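Local coordinates for alcohol dehydrogenase (PDB 1H2B), which probably oxidises alcohols with NAD+ as a zinc-dependent dehydrogenase from a hyperthermophilic archaeon, and here holds zinc, the dinucleotide and octanoic acid, at residues G40-I45 and P105-G110; L77-V82 and L126-L131; R182-G187 and V255-D260; M278-I283 and S303-L308. One frame throughout, in Å; residues are numbered along the deposited sequence.

Interaction 1 of 4, residues G40-I45 and P105-G110; sequences GRFDVI and PAVTDG. With ZN (zinc ion), chain K.
Arg-41 leaves the backbone with CG between N and the carbonyl carbon (chi1 75°) and bends at chi3 (-42°), which sets NE beside Val-107; the valine carries CG1 anti to its own backbone N (chi1 167°) and presents that methyl to the arginine. Val-107 CG1 lies over one face of the Arg-41 guanidinium, toward the rim, 3.8 Å from NE. The carbonyl O of Val-107 is also over a face, 3.4 Å from Arg-41 NH2, but at an angle too poor for a hydrogen bond. At the guanidinium edge, near its plane, Asp-109 N comes within 3.2 Å of Arg-41 NH2; both are donors, so this is packing alone. Arg-41 NH1 is salt-bridged to Glu-127 and also hydrogen-bonded to Asn-125 O. The Phe-42 side chain crosses Val-107 at about a right angle, Phe-42 CE2 4.1 Å from Val-107 CG1. Beyond the arginine, Asp-109 OD1 binds zinc at 2.4 Å and accepts from Thr-111 N, while OD2 accepts from Asn-125 ND2. Cys-112 and Cys-115 bind the same ion, in the lobe that carries the structural zinc of medium-chain alcohol dehydrogenases.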
# COMPACT_ATOMS: atom_id res chain seq x y z
N GLY B 40 -12.64 -14.43 -34.78
CA GLY B 40 -12.61 -14.68 -33.36
C GLY B 40 -12.16 -13.48 -32.56
O GLY B 40 -12.71 -12.37 -32.70
N ARG B 41 -11.14 -13.69 -31.73
CA ARG B 41 -10.64 -12.64 -30.85
C ARG B 41 -9.80 -11.64 -31.63
O ARG B 41 -9.55 -10.52 -31.14
CB ARG B 41 -9.80 -13.21 -29.71
CG ARG B 41 -8.41 -13.67 -30.17
CD ARG B 41 -7.65 -14.55 -29.20
NE ARG B 41 -7.76 -14.10 -27.81
CZ ARG B 41 -6.95 -14.47 -26.82
NH1 ARG B 41 -5.94 -15.30 -27.05
NH2 ARG B 41 -7.15 -14.01 -25.60
N PHE B 42 -9.38 -12.02 -32.84
CA PHE B 42 -8.67 -11.08 -33.69
C PHE B 42 -9.65 -10.26 -34.48
O PHE B 42 -9.89 -10.51 -35.67
CB PHE B 42 -7.68 -11.84 -34.58
CG PHE B 42 -6.64 -12.54 -33.78
CD1 PHE B 42 -6.73 -13.92 -33.58
CD2 PHE B 42 -5.58 -11.83 -33.21
CE1 PHE B 42 -5.74 -14.58 -32.79
CE2 PHE B 42 -4.63 -12.46 -32.42
CZ PHE B 42 -4.72 -13.85 -32.21
N ASP B 43 -10.22 -9.26 -33.82
CA ASP B 43 -11.32 -8.53 -34.42
C ASP B 43 -10.87 -7.13 -34.91
O ASP B 43 -11.70 -6.29 -35.27
CB ASP B 43 -12.49 -8.44 -33.44
CG ASP B 43 -12.10 -7.82 -32.11
OD1 ASP B 43 -10.96 -7.29 -32.00
OD2 ASP B 43 -12.87 -7.85 -31.13
N VAL B 44 -9.56 -6.91 -34.98
CA VAL B 44 -9.03 -5.67 -35.55
C VAL B 44 -7.82 -5.97 -36.42
O VAL B 44 -6.98 -6.75 -36.03
CB VAL B 44 -8.55 -4.65 -34.45
CG1 VAL B 44 -7.84 -3.45 -35.08
CG2 VAL B 44 -9.72 -4.20 -33.60
N ILE B 45 -7.78 -5.39 -37.61
CA ILE B 45 -6.53 -5.38 -38.38
C ILE B 45 -6.01 -3.95 -38.51
O ILE B 45 -6.74 -3.01 -38.83
CB ILE B 45 -6.71 -6.04 -39.78
CG1 ILE B 45 -7.02 -7.52 -39.60
CG2 ILE B 45 -5.42 -5.84 -40.63
CD1 ILE B 45 -7.55 -8.20 -40.87
N PRO B 105 0.81 -4.84 -26.26
CA PRO B 105 1.34 -6.04 -26.93
C PRO B 105 0.63 -7.34 -26.61
O PRO B 105 0.88 -8.30 -27.32
CB PRO B 105 2.82 -6.08 -26.51
CG PRO B 105 2.97 -5.10 -25.39
CD PRO B 105 1.78 -4.25 -25.31
N ALA B 106 -0.20 -7.41 -25.58
CA ALA B 106 -0.92 -8.63 -25.21
C ALA B 106 -2.30 -8.64 -25.85
O ALA B 106 -2.97 -7.61 -25.92
CB ALA B 106 -1.11 -8.69 -23.70
N VAL B 107 -2.71 -9.78 -26.37
CA VAL B 107 -4.05 -9.99 -26.85
C VAL B 107 -4.73 -10.90 -25.82
O VAL B 107 -4.33 -12.05 -25.64
CB VAL B 107 -4.02 -10.64 -28.27
CG1 VAL B 107 -5.44 -11.15 -28.63
CG2 VAL B 107 -3.52 -9.65 -29.29
N THR B 108 -5.73 -10.37 -25.11
CA THR B 108 -6.34 -11.07 -23.97
C THR B 108 -7.86 -11.21 -24.10
O THR B 108 -8.47 -10.45 -24.81
CB THR B 108 -6.03 -10.31 -22.64
OG1 THR B 108 -6.55 -8.99 -22.74
CG2 THR B 108 -4.52 -10.08 -22.47
N ASP B 109 -8.44 -12.18 -23.37
CA ASP B 109 -9.90 -12.46 -23.41
C ASP B 109 -10.81 -11.50 -22.61
O ASP B 109 -11.98 -11.27 -22.99
CB ASP B 109 -10.20 -13.93 -23.01
CG ASP B 109 -9.67 -14.32 -21.61
OD1 ASP B 109 -9.66 -13.48 -20.68
OD2 ASP B 109 -9.25 -15.48 -21.34
N GLY B 110 -10.29 -10.93 -21.53
CA GLY B 110 -11.10 -10.09 -20.66
C GLY B 110 -12.04 -10.88 -19.75
O GLY B 110 -12.84 -10.28 -19.01
ZN ZN K . -7.75 -13.05 -19.38

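Interaction 2 of 4, residues L77-V82 and L126-L131; sequences LGHENV and LEFPGL. With ZN (zinc ion), chain J; OCA (octanoic acid (caprylic acid)), chain H.
One face of the His-79 imidazole carries Leu-131 CD2, a CH-pi contact 3.7 Å from the ring centroid and 24° off its normal; at the imidazole edge, in plane, sits a water. The Phe-128 ring turns its edge to the same histidine, with CE2 3.5 Å from His-79 CB, and the two ring planes meet obliquely at 59°. His-79 CB also lies 3.1 Å from the carbonyl O of Pro-129, a tight approach. The edge water accepts from His-79 ND1 at 2.7 Å and from Gly-78 N, and donates to Gly-130 O, so it joins both segments and, with zinc on NE2, holds the imidazole at both nitrogens. Gly-130 packs so closely on Gly-78 and His-79 that a beta carbon would clash there. Behind, Asn-81 ND2 gives a nearly straight bond (171°) to Gly-78 O from above the carbonyl plane. An alanine in place of Phe-128 would probably open a gap beside His-79 CB and leave the octanoic acid without the aromatic wall that CZ brings to 3.6 Å from its O2. His-79 NE2 binds zinc at 2.1 Å, and octanoic acid O1 binds the same ion at 1.9 Å. Cys-54 and Asp-168 complete this site, and Thr-56 OG1 bonds the acid: the zinc and substrate pocket as in medium-chain alcohol dehydrogenases, where an alcohol oxygen would be expected in place of the carboxylate.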
# COMPACT_ATOMS: atom_id res chain seq x y z
N LEU B 77 7.87 -11.32 -36.64
CA LEU B 77 8.20 -10.69 -35.35
C LEU B 77 7.60 -9.28 -35.31
O LEU B 77 7.03 -8.78 -36.30
CB LEU B 77 9.72 -10.63 -35.13
CG LEU B 77 10.49 -11.94 -34.95
CD1 LEU B 77 11.80 -11.70 -34.12
CD2 LEU B 77 9.73 -13.16 -34.51
N GLY B 78 7.75 -8.63 -34.15
CA GLY B 78 7.45 -7.20 -33.97
C GLY B 78 6.33 -7.01 -32.96
O GLY B 78 5.16 -7.26 -33.29
N HIS B 79 6.65 -6.54 -31.75
CA HIS B 79 5.63 -6.44 -30.70
C HIS B 79 5.50 -5.03 -30.11
O HIS B 79 4.92 -4.86 -29.02
CB HIS B 79 5.91 -7.45 -29.56
CG HIS B 79 7.28 -7.29 -28.98
ND1 HIS B 79 8.39 -7.92 -29.52
CD2 HIS B 79 7.72 -6.64 -27.87
CE1 HIS B 79 9.45 -7.61 -28.78
NE2 HIS B 79 9.08 -6.82 -27.79
N GLU B 80 5.95 -4.04 -30.86
CA GLU B 80 5.99 -2.66 -30.38
C GLU B 80 5.42 -1.79 -31.48
O GLU B 80 6.12 -1.14 -32.26
CB GLU B 80 7.46 -2.32 -29.99
CG GLU B 80 7.62 -0.93 -29.39
CD GLU B 80 9.03 -0.76 -28.85
OE1 GLU B 80 9.86 -0.27 -29.63
OE2 GLU B 80 9.28 -1.12 -27.69
N ASN B 81 4.08 -1.74 -31.52
CA ASN B 81 3.42 -1.32 -32.76
C ASN B 81 2.47 -0.15 -32.66
O ASN B 81 1.66 -0.09 -31.75
CB ASN B 81 2.65 -2.52 -33.31
CG ASN B 81 3.59 -3.69 -33.57
OD1 ASN B 81 4.58 -3.50 -34.28
ND2 ASN B 81 3.28 -4.87 -33.05
N VAL B 82 2.55 0.74 -33.64
CA VAL B 82 1.54 1.78 -33.87
C VAL B 82 1.08 1.72 -35.32
O VAL B 82 1.82 1.20 -36.18
CB VAL B 82 2.04 3.22 -33.59
CG1 VAL B 82 2.21 3.45 -32.06
CG2 VAL B 82 3.32 3.54 -34.39
N LEU B 126 -3.47 -15.70 -22.87
CA LEU B 126 -2.67 -14.64 -23.48
C LEU B 126 -1.97 -15.08 -24.76
O LEU B 126 -1.32 -16.12 -24.82
CB LEU B 126 -1.60 -14.19 -22.47
CG LEU B 126 -0.83 -12.91 -22.78
CD1 LEU B 126 -1.52 -12.06 -23.76
CD2 LEU B 126 -0.82 -12.17 -21.48
N GLU B 127 -2.10 -14.25 -25.79
CA GLU B 127 -1.32 -14.38 -27.04
C GLU B 127 -0.57 -13.05 -27.21
O GLU B 127 -1.00 -12.04 -26.64
CB GLU B 127 -2.30 -14.59 -28.18
CG GLU B 127 -3.06 -15.91 -28.02
CD GLU B 127 -3.75 -16.39 -29.28
OE1 GLU B 127 -4.97 -16.18 -29.41
OE2 GLU B 127 -3.06 -17.00 -30.13
N PHE B 128 0.56 -13.07 -27.90
CA PHE B 128 1.43 -11.90 -27.88
C PHE B 128 2.01 -11.76 -29.27
O PHE B 128 3.02 -12.42 -29.61
CB PHE B 128 2.52 -12.14 -26.79
CG PHE B 128 3.22 -10.89 -26.28
CD1 PHE B 128 3.12 -10.53 -24.94
CD2 PHE B 128 4.10 -10.19 -27.09
CE1 PHE B 128 3.80 -9.41 -24.45
CE2 PHE B 128 4.81 -9.08 -26.61
CZ PHE B 128 4.65 -8.68 -25.27
N PRO B 129 1.38 -10.93 -30.13
CA PRO B 129 1.92 -10.69 -31.47
C PRO B 129 3.43 -10.35 -31.47
O PRO B 129 3.93 -9.51 -30.71
CB PRO B 129 1.09 -9.52 -31.97
CG PRO B 129 -0.30 -9.81 -31.32
CD PRO B 129 0.10 -10.23 -29.92
N GLY B 130 4.16 -11.08 -32.31
CA GLY B 130 5.59 -10.87 -32.36
C GLY B 130 6.38 -11.78 -31.46
O GLY B 130 7.58 -11.93 -31.68
N LEU B 131 5.77 -12.33 -30.41
CA LEU B 131 6.53 -13.16 -29.47
C LEU B 131 6.27 -14.60 -29.77
O LEU B 131 7.19 -15.38 -29.88
CB LEU B 131 6.11 -12.92 -28.02
CG LEU B 131 7.09 -12.10 -27.18
CD1 LEU B 131 8.29 -12.92 -26.79
CD2 LEU B 131 7.52 -10.83 -27.92
ZN ZN J . 10.16 -6.04 -26.22
C1 OCA H . 9.04 -8.00 -24.36
C2 OCA H . 9.19 -9.28 -23.53
C3 OCA H . 7.82 -9.82 -23.09
C4 OCA H . 7.82 -11.26 -22.60
C5 OCA H . 6.38 -11.71 -22.38
C6 OCA H . 6.32 -13.06 -21.67
C7 OCA H . 4.91 -13.52 -21.33
C8 OCA H . 4.97 -14.87 -20.64
O1 OCA H . 10.04 -7.51 -24.96
O2 OCA H . 7.94 -7.41 -24.41
O HOH W 1 8.89 -9.44 -31.65

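Interaction 3 of 4, residues R182-G187 and V255-D260; sequences RTLYPG and VNVAMD
Leu-184 and Val-257 meet where the loop between helix 166-181 and strand 189-193 of the Rossmann-type domain passes the neighbouring parallel strand 255-260. This is the tight, apolar part. Leu-184 CD2 touches Val-257 CG2 at 3.8 Å, the two side chains crossing at about a right angle, and the same methyl reaches Asn-256 CB at 3.9 Å. Val-257 CG2 is flanked further by Thr-183 OG1, also at 3.8 Å. Val-190 lines both Leu-184 and Val-257, and Ala-180 packs on the valine.

The other side is polar and wetter. With CG between backbone N and carbonyl carbon (chi1 53°), the Tyr-185 ring is directed to Asn-256, its plane at 86° to the amide. Asn-256 ND2 gives a weak, bent hydrogen bond to Tyr-185 OH at 3.0 Å, and a second bond to a water that donates to Thr-183 O. A phenylalanine in place of Tyr-185 would probably leave Asn-256 ND2 without its direct partner in the loop, held to it by water alone. Tyr-185 also packs on Glu-317 of a neighbouring subunit. Another water joins Thr-183 OG1 to Asn-256 O, and the threonine hydroxyl has a second partner in Arg-280 NH1. The asparagine amide itself is anchored at its oxygen, where Asn-256 OD1 accepts from the backbone N of Tyr-189.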
# COMPACT_ATOMS: atom_id res chain seq x y z
N ARG B 182 7.34 3.48 -5.25
CA ARG B 182 6.67 3.13 -3.98
C ARG B 182 7.56 3.32 -2.75
O ARG B 182 7.05 3.46 -1.59
CB ARG B 182 6.19 1.67 -4.05
CG ARG B 182 4.97 1.54 -4.93
CD ARG B 182 4.81 0.15 -5.54
NE ARG B 182 4.83 -0.90 -4.52
CZ ARG B 182 5.12 -2.18 -4.76
NH1 ARG B 182 5.44 -2.56 -6.02
NH2 ARG B 182 5.08 -3.07 -3.75
N THR B 183 8.87 3.28 -2.93
CA THR B 183 9.80 3.44 -1.82
C THR B 183 10.85 4.55 -2.04
O THR B 183 11.90 4.57 -1.39
CB THR B 183 10.53 2.15 -1.48
OG1 THR B 183 11.24 1.65 -2.63
CG2 THR B 183 9.54 1.04 -1.08
N LEU B 184 10.62 5.40 -3.02
CA LEU B 184 11.58 6.47 -3.29
C LEU B 184 11.01 7.71 -2.58
O LEU B 184 9.83 7.73 -2.24
CB LEU B 184 11.77 6.68 -4.82
CG LEU B 184 12.64 5.54 -5.38
CD1 LEU B 184 12.66 5.66 -6.93
CD2 LEU B 184 14.10 5.50 -4.84
N TYR B 185 11.89 8.62 -2.25
CA TYR B 185 11.51 9.82 -1.47
C TYR B 185 12.61 10.82 -1.74
O TYR B 185 13.66 10.43 -2.27
CB TYR B 185 11.44 9.44 -0.00
CG TYR B 185 12.70 8.79 0.53
CD1 TYR B 185 13.79 9.53 0.93
CD2 TYR B 185 12.77 7.39 0.66
CE1 TYR B 185 14.95 8.92 1.42
CE2 TYR B 185 13.89 6.78 1.15
CZ TYR B 185 14.98 7.55 1.53
OH TYR B 185 16.12 6.95 2.02
N PRO B 186 12.45 12.11 -1.41
CA PRO B 186 13.54 13.07 -1.63
C PRO B 186 14.82 12.73 -0.88
O PRO B 186 14.79 12.52 0.35
CB PRO B 186 12.96 14.42 -1.12
CG PRO B 186 11.42 14.21 -1.19
CD PRO B 186 11.25 12.75 -0.82
N GLY B 187 15.94 12.64 -1.60
CA GLY B 187 17.18 12.21 -0.98
C GLY B 187 17.51 10.72 -1.22
O GLY B 187 18.67 10.30 -1.02
N VAL B 255 22.10 2.33 -3.08
CA VAL B 255 20.86 2.91 -3.60
C VAL B 255 19.63 2.29 -2.99
O VAL B 255 19.58 1.12 -2.62
CB VAL B 255 20.79 2.84 -5.14
CG1 VAL B 255 22.01 3.55 -5.77
CG2 VAL B 255 20.75 1.39 -5.63
N ASN B 256 18.60 3.11 -2.90
CA ASN B 256 17.30 2.65 -2.42
C ASN B 256 16.63 1.71 -3.43
O ASN B 256 15.90 0.76 -3.05
CB ASN B 256 16.42 3.86 -2.15
CG ASN B 256 17.03 4.78 -1.13
OD1 ASN B 256 17.96 5.53 -1.38
ND2 ASN B 256 16.52 4.67 0.10
N VAL B 257 16.80 2.00 -4.72
CA VAL B 257 16.24 1.15 -5.78
C VAL B 257 17.29 1.08 -6.90
O VAL B 257 17.91 2.08 -7.23
CB VAL B 257 14.99 1.74 -6.40
CG1 VAL B 257 14.53 0.87 -7.59
CG2 VAL B 257 13.82 1.78 -5.37
N ALA B 258 17.55 -0.15 -7.38
CA ALA B 258 18.31 -0.31 -8.63
C ALA B 258 17.39 -0.94 -9.64
O ALA B 258 16.53 -1.74 -9.27
CB ALA B 258 19.52 -1.19 -8.42
N MET B 259 17.55 -0.59 -10.92
CA MET B 259 16.66 -1.07 -11.98
C MET B 259 17.54 -1.62 -13.08
O MET B 259 18.31 -0.87 -13.65
CB MET B 259 15.80 0.10 -12.51
CG MET B 259 14.99 0.79 -11.36
SD MET B 259 13.89 1.99 -12.04
CE MET B 259 12.58 0.95 -12.67
N ASP B 260 17.45 -2.93 -13.35
CA ASP B 260 18.31 -3.51 -14.38
C ASP B 260 17.53 -3.56 -15.69
O ASP B 260 16.61 -4.39 -15.83
CB ASP B 260 18.71 -4.92 -13.96
CG ASP B 260 19.67 -5.55 -14.93
OD1 ASP B 260 19.82 -5.01 -16.05
OD2 ASP B 260 20.32 -6.57 -14.63
O HOH W 2 13.70 0.92 -1.48
O HOH W 3 14.02 3.17 0.27

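Interaction 4 of 4, residues M278-I283 and S303-L308; sequences MGRLII and SFEGSL. With NAJ (nicotinamide-adenine-dinucleotide (acidic form)), chain I.
Arg-280, followed outward, runs over Ser-303 to Glu-305 on the adjacent strand. CB lies 3.7 Å from Ser-303 OG, and CG comes closer to that oxygen, 3.3 Å. CD stands 3.7 Å from Glu-305 OE2; there the chain bends at chi3, so that NE turns toward the carboxylate. NE donates to Glu-305 OE2 at 2.8 Å and NH2 to Glu-305 OE1 at 2.8 Å, each at 171°, a side-on two-nitrogen salt bridge on the syn sides of both oxygens, with the two planes 27° apart. NH1 is hydrogen-bonded to Lys-179 O. The anti lone pair of Glu-305 OE2 takes Ser-303 OG at 2.7 Å, so this buried oxygen accepts from two donors, which would favour the charged carboxylate. Strands 279-283 and 303-306 are the last two parallel strands that this chain gives to the Rossmann-type sheet, joined by backbone bonds alternating from Ser-303 N to Gly-279 O through to Ser-307 N to Ile-283 O. Ser-303 to Glu-305 also pair antiparallel with a strand of a neighbouring subunit, which continues the sheet. On the face away from the salt bridge, Leu-281 CB meets the edge of the Phe-304 ring at CD2, 3.8 Å, and Ile-283 CD1 packs on Phe-304 CB. Past the strand, Ser-307 O accepts from the nicotinamide amide N7N of the dinucleotide at 2.9 Å.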
# COMPACT_ATOMS: atom_id res chain seq x y z
N MET B 278 17.24 -2.34 2.93
CA MET B 278 15.85 -2.33 2.41
C MET B 278 15.78 -1.99 0.93
O MET B 278 14.72 -1.68 0.39
CB MET B 278 14.90 -1.47 3.25
CG MET B 278 14.70 -2.08 4.60
SD MET B 278 13.44 -1.24 5.59
CE MET B 278 14.06 0.30 5.72
N GLY B 279 16.92 -2.12 0.26
CA GLY B 279 17.01 -1.79 -1.15
C GLY B 279 16.22 -2.79 -2.00
O GLY B 279 15.98 -3.93 -1.59
N ARG B 280 15.86 -2.34 -3.19
CA ARG B 280 15.02 -3.14 -4.10
C ARG B 280 15.63 -3.10 -5.45
O ARG B 280 15.90 -2.00 -6.00
CB ARG B 280 13.62 -2.59 -4.19
CG ARG B 280 12.87 -2.54 -2.82
CD ARG B 280 11.66 -1.68 -2.92
NE ARG B 280 10.68 -2.22 -3.87
CZ ARG B 280 9.83 -1.50 -4.57
NH1 ARG B 280 9.86 -0.17 -4.46
NH2 ARG B 280 8.98 -2.09 -5.41
N LEU B 281 15.87 -4.30 -6.00
CA LEU B 281 16.32 -4.41 -7.39
C LEU B 281 15.13 -4.77 -8.26
O LEU B 281 14.53 -5.84 -8.07
CB LEU B 281 17.44 -5.46 -7.51
CG LEU B 281 17.84 -5.85 -8.95
CD1 LEU B 281 18.38 -4.67 -9.76
CD2 LEU B 281 18.87 -6.99 -8.81
N ILE B 282 14.79 -3.90 -9.20
CA ILE B 282 13.71 -4.19 -10.13
C ILE B 282 14.35 -4.79 -11.36
O ILE B 282 15.19 -4.14 -12.01
CB ILE B 282 12.90 -2.93 -10.50
CG1 ILE B 282 12.50 -2.11 -9.26
CG2 ILE B 282 11.71 -3.33 -11.39
CD1 ILE B 282 11.82 -2.87 -8.21
N ILE B 283 14.06 -6.06 -11.61
CA ILE B 283 14.64 -6.80 -12.75
C ILE B 283 13.69 -6.71 -13.95
O ILE B 283 12.54 -7.18 -13.88
CB ILE B 283 14.89 -8.27 -12.35
CG1 ILE B 283 15.96 -8.28 -11.25
CG2 ILE B 283 15.35 -9.11 -13.55
CD1 ILE B 283 16.13 -9.68 -10.58
N SER B 303 15.23 -6.88 -1.69
CA SER B 303 14.33 -7.66 -2.55
C SER B 303 14.75 -7.56 -4.00
O SER B 303 15.37 -6.61 -4.41
CB SER B 303 12.86 -7.23 -2.43
OG SER B 303 12.72 -5.84 -2.73
N PHE B 304 14.38 -8.57 -4.77
CA PHE B 304 14.62 -8.65 -6.20
C PHE B 304 13.25 -8.86 -6.84
O PHE B 304 12.58 -9.84 -6.55
CB PHE B 304 15.48 -9.86 -6.51
CG PHE B 304 16.83 -9.89 -5.76
CD1 PHE B 304 17.31 -11.08 -5.26
CD2 PHE B 304 17.59 -8.76 -5.57
CE1 PHE B 304 18.54 -11.14 -4.57
CE2 PHE B 304 18.83 -8.81 -4.86
CZ PHE B 304 19.28 -9.97 -4.37
N GLU B 305 12.81 -7.93 -7.67
CA GLU B 305 11.40 -7.94 -8.10
C GLU B 305 11.32 -7.87 -9.61
O GLU B 305 11.74 -6.86 -10.21
CB GLU B 305 10.69 -6.70 -7.53
CG GLU B 305 10.70 -6.70 -5.98
CD GLU B 305 10.23 -5.39 -5.40
OE1 GLU B 305 9.21 -4.84 -5.91
OE2 GLU B 305 10.83 -4.94 -4.40
N GLY B 306 10.75 -8.91 -10.23
CA GLY B 306 10.59 -8.84 -11.67
C GLY B 306 9.50 -7.86 -12.05
O GLY B 306 8.57 -7.59 -11.29
N SER B 307 9.63 -7.32 -13.27
CA SER B 307 8.56 -6.49 -13.80
C SER B 307 8.36 -6.90 -15.25
O SER B 307 9.34 -7.09 -15.96
CB SER B 307 8.95 -5.00 -13.73
OG SER B 307 7.78 -4.19 -13.80
N LEU B 308 7.10 -7.04 -15.66
CA LEU B 308 6.75 -7.65 -16.95
C LEU B 308 5.82 -6.67 -17.70
O LEU B 308 4.67 -6.50 -17.31
CB LEU B 308 5.99 -8.98 -16.71
CG LEU B 308 5.46 -9.66 -17.99
CD1 LEU B 308 6.59 -10.06 -18.92
CD2 LEU B 308 4.66 -10.92 -17.55
PA NAJ I . 18.95 -2.20 -25.53
O1A NAJ I . 19.90 -3.08 -26.29
O2A NAJ I . 18.31 -0.99 -26.24
O5B NAJ I . 19.66 -1.51 -24.27
C5B NAJ I . 20.60 -2.21 -23.44
C4B NAJ I . 21.46 -1.10 -22.85
O4B NAJ I . 22.30 -1.71 -21.85
C3B NAJ I . 22.35 -0.40 -23.88
O3B NAJ I . 22.26 1.03 -23.77
C2B NAJ I . 23.70 -0.96 -23.47
O2B NAJ I . 24.81 -0.13 -23.84
C1B NAJ I . 23.58 -1.12 -21.95
N9A NAJ I . 24.54 -2.05 -21.35
C8A NAJ I . 25.13 -3.21 -21.86
N7A NAJ I . 25.94 -3.76 -20.92
C5A NAJ I . 25.89 -2.96 -19.81
C6A NAJ I . 26.49 -3.01 -18.58
N6A NAJ I . 27.37 -3.96 -18.24
N1A NAJ I . 26.17 -2.05 -17.65
C2A NAJ I . 25.31 -1.00 -17.94
N3A NAJ I . 24.74 -0.95 -19.17
C4A NAJ I . 25.03 -1.91 -20.09
O3 NAJ I . 17.85 -3.16 -24.92
PN NAJ I . 16.28 -2.87 -24.64
O1N NAJ I . 15.50 -3.17 -25.83
O2N NAJ I . 16.14 -1.57 -23.96
O5D NAJ I . 15.98 -4.10 -23.65
C5D NAJ I . 16.59 -4.08 -22.36
C4D NAJ I . 16.40 -5.44 -21.70
O4D NAJ I . 15.02 -5.54 -21.30
C3D NAJ I . 16.64 -6.62 -22.63
O3D NAJ I . 17.06 -7.74 -21.83
C2D NAJ I . 15.24 -6.91 -23.19
O2D NAJ I . 15.04 -8.20 -23.69
C1D NAJ I . 14.44 -6.68 -21.89
N1N NAJ I . 12.99 -6.48 -21.99
C2N NAJ I . 12.26 -6.83 -20.89
C3N NAJ I . 10.90 -6.61 -20.88
C7N NAJ I . 10.10 -7.05 -19.70
O7N NAJ I . 8.77 -6.87 -19.81
N7N NAJ I . 10.60 -7.51 -18.55
C4N NAJ I . 10.21 -6.00 -21.98
C5N NAJ I . 11.06 -5.50 -23.01
C6N NAJ I . 12.41 -5.77 -23.02

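In the fold
From the N terminus, interaction 1 opens at 40-45 and closes a loop at 105-110, but interaction 2 has already opened at 77-82 and closes only at 126-131, so the two cross. They touch through Arg-41 and Glu-127, and both reach the sheet holding strands 44-52 and 81-88 in the GroES-like part, each with one of the two zinc sites. Interactions 3 and 4 follow in series: 182-187 closes on 255-260, then 278-283 on 303-308, all around one parallel sheet in which strand 255-260 borders 279-283. Interactions 2 and 4, centres about 25 Å apart, come within about 6 Å at their nearest atoms, close to the bound dinucleotide between the two parts.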